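Local atomic coordinates of purine nucleoside phosphorylase (Schistosoma mansoni, PDB entry 5KO5), a protein that catalyses the phosphorolysis of purine nucleosides such as inosine and guanosine, releasing the free base and a pentose 1-phosphate. Residues 110-116 and 235-240; 133-137 and 168-173. All blocks are in the same frame, centred on the assembly; numbering follows the deposited sequence.

Contact 1 (110-116 and 235-240)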
# COMPACT_ATOMS: atom_id res chain seq x y z
N VAL A 110 -28.54 10.94 -7.75
CA VAL A 110 -27.61 10.72 -8.84
C VAL A 110 -27.60 9.25 -9.24
O VAL A 110 -27.47 8.37 -8.38
CB VAL A 110 -26.20 11.21 -8.46
CG1 VAL A 110 -25.15 10.68 -9.44
CG2 VAL A 110 -26.19 12.74 -8.41
N ARG A 111 -27.76 8.99 -10.54
CA ARG A 111 -27.66 7.65 -11.08
C ARG A 111 -26.43 7.42 -11.94
O ARG A 111 -26.04 6.26 -12.12
CB ARG A 111 -28.91 7.31 -11.91
CG ARG A 111 -30.18 7.17 -11.09
CD ARG A 111 -31.33 6.66 -11.96
NE ARG A 111 -31.69 7.60 -13.01
CZ ARG A 111 -32.59 8.57 -12.86
NH1 ARG A 111 -33.21 8.73 -11.70
NH2 ARG A 111 -32.86 9.38 -13.87
N VAL A 112 -25.82 8.48 -12.46
CA VAL A 112 -24.65 8.39 -13.32
C VAL A 112 -23.65 9.44 -12.85
O VAL A 112 -24.02 10.60 -12.65
CB VAL A 112 -25.01 8.64 -14.79
CG1 VAL A 112 -23.75 8.71 -15.66
CG2 VAL A 112 -25.96 7.56 -15.29
N LEU A 113 -22.40 9.02 -12.67
CA LEU A 113 -21.30 9.90 -12.29
C LEU A 113 -20.31 9.96 -13.46
O LEU A 113 -19.83 8.92 -13.92
CB LEU A 113 -20.61 9.36 -11.04
CG LEU A 113 -19.36 10.09 -10.56
CD1 LEU A 113 -19.63 11.58 -10.30
CD2 LEU A 113 -18.84 9.40 -9.31
N LEU A 114 -20.03 11.18 -13.92
CA LEU A 114 -19.07 11.43 -15.00
C LEU A 114 -17.81 12.02 -14.38
O LEU A 114 -17.90 12.99 -13.62
CB LEU A 114 -19.64 12.43 -16.00
CG LEU A 114 -21.01 12.09 -16.60
CD1 LEU A 114 -21.47 13.17 -17.58
CD2 LEU A 114 -21.01 10.71 -17.27
N ILE A 115 -16.65 11.45 -14.71
CA ILE A 115 -15.38 11.85 -14.10
C ILE A 115 -14.35 12.09 -15.18
O ILE A 115 -14.22 11.30 -16.12
CB ILE A 115 -14.87 10.75 -13.15
CG1 ILE A 115 -15.93 10.35 -12.13
CG2 ILE A 115 -13.60 11.21 -12.44
CD1 ILE A 115 -15.52 9.16 -11.26
N THR A 116 -13.58 13.17 -15.05
CA THR A 116 -12.39 13.36 -15.87
C THR A 116 -11.17 13.51 -14.98
O THR A 116 -11.28 13.86 -13.80
CB THR A 116 -12.51 14.59 -16.81
OG1 THR A 116 -12.69 15.78 -16.03
CG2 THR A 116 -13.68 14.42 -17.77
N ILE A 235 -24.18 3.58 -8.48
CA ILE A 235 -24.08 4.67 -9.44
C ILE A 235 -23.19 4.21 -10.58
O ILE A 235 -22.07 3.73 -10.36
CB ILE A 235 -23.52 5.93 -8.76
CG1 ILE A 235 -24.52 6.48 -7.74
CG2 ILE A 235 -23.17 7.00 -9.79
CD1 ILE A 235 -24.00 7.65 -6.94
N LYS A 236 -23.67 4.36 -11.81
CA LYS A 236 -22.88 4.02 -12.99
C LYS A 236 -21.85 5.12 -13.24
O LYS A 236 -22.08 6.28 -12.92
CB LYS A 236 -23.80 3.89 -14.21
CG LYS A 236 -24.81 2.76 -14.10
CD LYS A 236 -25.63 2.66 -15.39
CE LYS A 236 -26.68 1.57 -15.29
NZ LYS A 236 -27.69 1.88 -14.25
N VAL A 237 -20.72 4.73 -13.82
CA VAL A 237 -19.58 5.64 -13.96
C VAL A 237 -19.07 5.64 -15.39
O VAL A 237 -18.94 4.58 -16.01
CB VAL A 237 -18.43 5.26 -13.01
CG1 VAL A 237 -17.21 6.14 -13.28
CG2 VAL A 237 -18.85 5.39 -11.56
N LEU A 238 -18.76 6.84 -15.89
CA LEU A 238 -17.92 7.04 -17.07
C LEU A 238 -16.72 7.85 -16.60
O LEU A 238 -16.90 8.91 -16.00
CB LEU A 238 -18.65 7.84 -18.14
CG LEU A 238 -17.76 8.24 -19.32
CD1 LEU A 238 -17.34 7.02 -20.14
CD2 LEU A 238 -18.46 9.26 -20.20
N ALA A 239 -15.51 7.34 -16.83
CA ALA A 239 -14.29 8.02 -16.42
C ALA A 239 -13.39 8.17 -17.63
O ALA A 239 -13.15 7.19 -18.33
CB ALA A 239 -13.57 7.23 -15.33
N VAL A 240 -12.90 9.39 -17.86
CA VAL A 240 -12.09 9.70 -19.04
C VAL A 240 -10.81 10.37 -18.58
O VAL A 240 -10.86 11.36 -17.84
CB VAL A 240 -12.86 10.62 -20.01
CG1 VAL A 240 -11.97 10.98 -21.20
CG2 VAL A 240 -14.14 9.93 -20.46
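Ile235, Ile115 and Leu238 lose the most surface where these two parallel strands meet. Ile235 sits just before strand 236-240 and packs where the pair begins: its CG2 lies 3.7 Å from CB of Leu113, and its CD1 is 4.1 Å from CG1 of Val110. On the face of Leu113 and Val237, Ile115 reaches CG1 of Val237 with its CD1 at 4.0 Å, and its CB is 4.3 Å from CB of Ala239; helix 224-232 packs here through Val227 and Ala230. Leu238 belongs to the other face, where its CB meets CD2 of Leu114 at 3.8 Å and Phe277 of helix 259-283 covers Leu114 and Val240.

Leu238 also ties the backbones together. Its N donates to O of Leu113 (3.1 Å), and its O accepts from N of Ile115 (2.9 Å). The same zigzag begins with Lys236 N to Arg111 O at 3.1 Å and ends with Val240 N to Ile115 O at 2.9 Å. The segment axes approach to 4.7 Å at 11°; five parallel bridges, Val112-Lys236 to Thr116-Val240, keep one register. Such a parallel pair in a mixed sheet, helices on both faces, belongs to the alpha/beta core of the phosphorylase superfamily.

Contact 2 (133-137 and 168-173)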
# COMPACT_ATOMS: atom_id res chain seq x y z
N LEU A 133 -10.86 6.42 -22.57
CA LEU A 133 -12.03 5.91 -21.86
C LEU A 133 -11.57 4.79 -20.94
O LEU A 133 -11.03 3.79 -21.40
CB LEU A 133 -13.06 5.38 -22.86
CG LEU A 133 -13.46 6.34 -23.98
CD1 LEU A 133 -14.43 5.67 -24.94
CD2 LEU A 133 -14.05 7.62 -23.41
N ILE A 134 -11.75 4.97 -19.64
CA ILE A 134 -11.25 3.98 -18.69
C ILE A 134 -12.19 2.79 -18.65
O ILE A 134 -13.40 2.94 -18.45
CB ILE A 134 -11.05 4.61 -17.31
CG1 ILE A 134 -9.99 5.71 -17.41
CG2 ILE A 134 -10.63 3.54 -16.29
CD1 ILE A 134 -9.91 6.58 -16.19
N LYS A 135 -11.64 1.59 -18.87
CA LYS A 135 -12.45 0.38 -18.90
C LYS A 135 -12.17 -0.56 -17.74
O LYS A 135 -12.85 -1.58 -17.61
CB LYS A 135 -12.29 -0.36 -20.24
CG LYS A 135 -10.88 -0.87 -20.51
CD LYS A 135 -10.83 -1.59 -21.86
CE LYS A 135 -9.40 -1.90 -22.27
NZ LYS A 135 -8.80 -2.97 -21.43
N GLY A 136 -11.20 -0.24 -16.90
CA GLY A 136 -10.83 -1.07 -15.77
C GLY A 136 -9.69 -0.40 -15.05
O GLY A 136 -9.17 0.63 -15.50
N HIS A 137 -9.28 -0.98 -13.92
CA HIS A 137 -8.23 -0.33 -13.16
C HIS A 137 -7.35 -1.32 -12.40
O HIS A 137 -7.73 -2.47 -12.18
CB HIS A 137 -8.76 0.76 -12.21
CG HIS A 137 -9.60 0.26 -11.07
ND1 HIS A 137 -10.83 0.79 -10.78
CD2 HIS A 137 -9.36 -0.68 -10.11
CE1 HIS A 137 -11.33 0.20 -9.71
NE2 HIS A 137 -10.46 -0.70 -9.28
N TYR A 168 -17.01 0.33 -14.68
CA TYR A 168 -16.97 1.29 -15.79
C TYR A 168 -18.00 0.85 -16.82
O TYR A 168 -17.74 -0.06 -17.62
CB TYR A 168 -15.56 1.36 -16.37
CG TYR A 168 -14.54 1.73 -15.33
CD1 TYR A 168 -14.31 3.07 -15.02
CD2 TYR A 168 -13.83 0.76 -14.62
CE1 TYR A 168 -13.39 3.44 -14.05
CE2 TYR A 168 -12.90 1.13 -13.65
CZ TYR A 168 -12.69 2.48 -13.36
OH TYR A 168 -11.78 2.85 -12.41
N ASP A 169 -19.16 1.50 -16.82
CA ASP A 169 -20.29 1.08 -17.64
C ASP A 169 -19.93 1.03 -19.12
O ASP A 169 -19.41 1.99 -19.69
CB ASP A 169 -21.45 2.05 -17.40
CG ASP A 169 -22.73 1.61 -18.06
OD1 ASP A 169 -23.48 0.82 -17.44
OD2 ASP A 169 -22.99 2.03 -19.20
N ARG A 170 -20.23 -0.11 -19.76
CA ARG A 170 -19.87 -0.29 -21.16
C ARG A 170 -20.69 0.62 -22.07
O ARG A 170 -20.15 1.22 -23.00
CB ARG A 170 -20.05 -1.75 -21.56
CG ARG A 170 -18.81 -2.60 -21.35
CD ARG A 170 -19.07 -3.72 -20.36
NE ARG A 170 -18.02 -4.74 -20.42
CZ ARG A 170 -18.18 -5.96 -20.91
NH1 ARG A 170 -19.36 -6.33 -21.39
NH2 ARG A 170 -17.16 -6.81 -20.93
N LEU A 171 -21.99 0.73 -21.81
CA LEU A 171 -22.84 1.56 -22.66
C LEU A 171 -22.41 3.02 -22.63
O LEU A 171 -22.47 3.72 -23.64
CB LEU A 171 -24.30 1.43 -22.24
CG LEU A 171 -24.95 0.08 -22.56
CD1 LEU A 171 -26.41 0.06 -22.12
CD2 LEU A 171 -24.82 -0.23 -24.04
N LEU A 172 -21.96 3.50 -21.47
CA LEU A 172 -21.51 4.89 -21.40
C LEU A 172 -20.22 5.09 -22.18
O LEU A 172 -20.04 6.14 -22.82
CB LEU A 172 -21.32 5.31 -19.94
CG LEU A 172 -22.56 5.38 -19.05
CD1 LEU A 172 -22.17 5.87 -17.65
CD2 LEU A 172 -23.59 6.29 -19.65
N GLN A 173 -19.30 4.12 -22.12
CA GLN A 173 -18.11 4.19 -22.96
C GLN A 173 -18.49 4.22 -24.44
O GLN A 173 -17.92 4.99 -25.22
CB GLN A 173 -17.20 3.00 -22.69
CG GLN A 173 -16.56 2.97 -21.30
CD GLN A 173 -15.80 1.67 -21.07
OE1 GLN A 173 -14.93 1.30 -21.86
NE2 GLN A 173 -16.14 0.97 -20.00
O HOH W 1 -15.26 -1.61 -19.07
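Strand 133-137 meets the start of a helix, with Asp169 at the N-cap and the first turn running through 170-173. The backbones come close at two places: the CA atoms of Lys135 and Tyr168 are 5.6 Å apart, and those of Leu133 and Gln173 6.4 Å. Helix 170-182 is the connection of a beta-alpha-beta crossover between the parallel neighbours 131-139 and 189-196. The cap closes through OD2 of Asp169, which accepts from N of Leu172 at 2.9 Å, while N of Gln173 donates to O of Asp169 at 3.2 Å.

Tyr168 has the largest buried area, 109 Å². Its ring lies against the strand, with CG2 of Ile134 over one face in a CH-pi contact, 3.8 Å from the centroid; Val224 and Val227 of helix 224-232 also touch this tyrosine. The ring meets His137 rim to rim, planes at 86°, with OH of Tyr168 at the edge of the imidazole, near its plane. His137 also borders a subunit interface, its O hydrogen-bonded to Ser204 of a neighbouring subunit.

Gln173, one turn after the N-cap Asp169, has its CA-to-CB bond directed toward the strand. Its OE1 comes 3.5 Å from CB of Lys135, and its NE2 makes weak hydrogen bonds to O of Tyr168 (3.0 Å) and O of Asp169 (3.4 Å). A water links it to the strand, accepting from NE2 of Gln173 at 2.9 Å and donating to O of Lys135 at 2.8 Å. At the far end, ND1 of His137 and OH of Tyr168 share a nearly straight hydrogen bond of 2.8 Å.

Overall arrangement
Strand 236-246 joins the two contacts: it pairs in parallel with 112-121 in contact 1 and antiparallel with 131-139, the strand of contact 2. Their centres are 9 Å apart, and a probable hydrogen bond runs from Ile134 N to Ala239 O at 2.9 Å. Both are largely buried, but contact 1 is nearer the chain centre, about 7 Å from it against 12 Å, and no other subunit touches it. There, regular backbone bonding and aliphatic packing dominate. Contact 2, where the sheet meets a helix start, instead uses an aromatic ring, a histidine and a bridging water, and Arg170 forms a salt bridge with Asp254 of a neighbouring subunit.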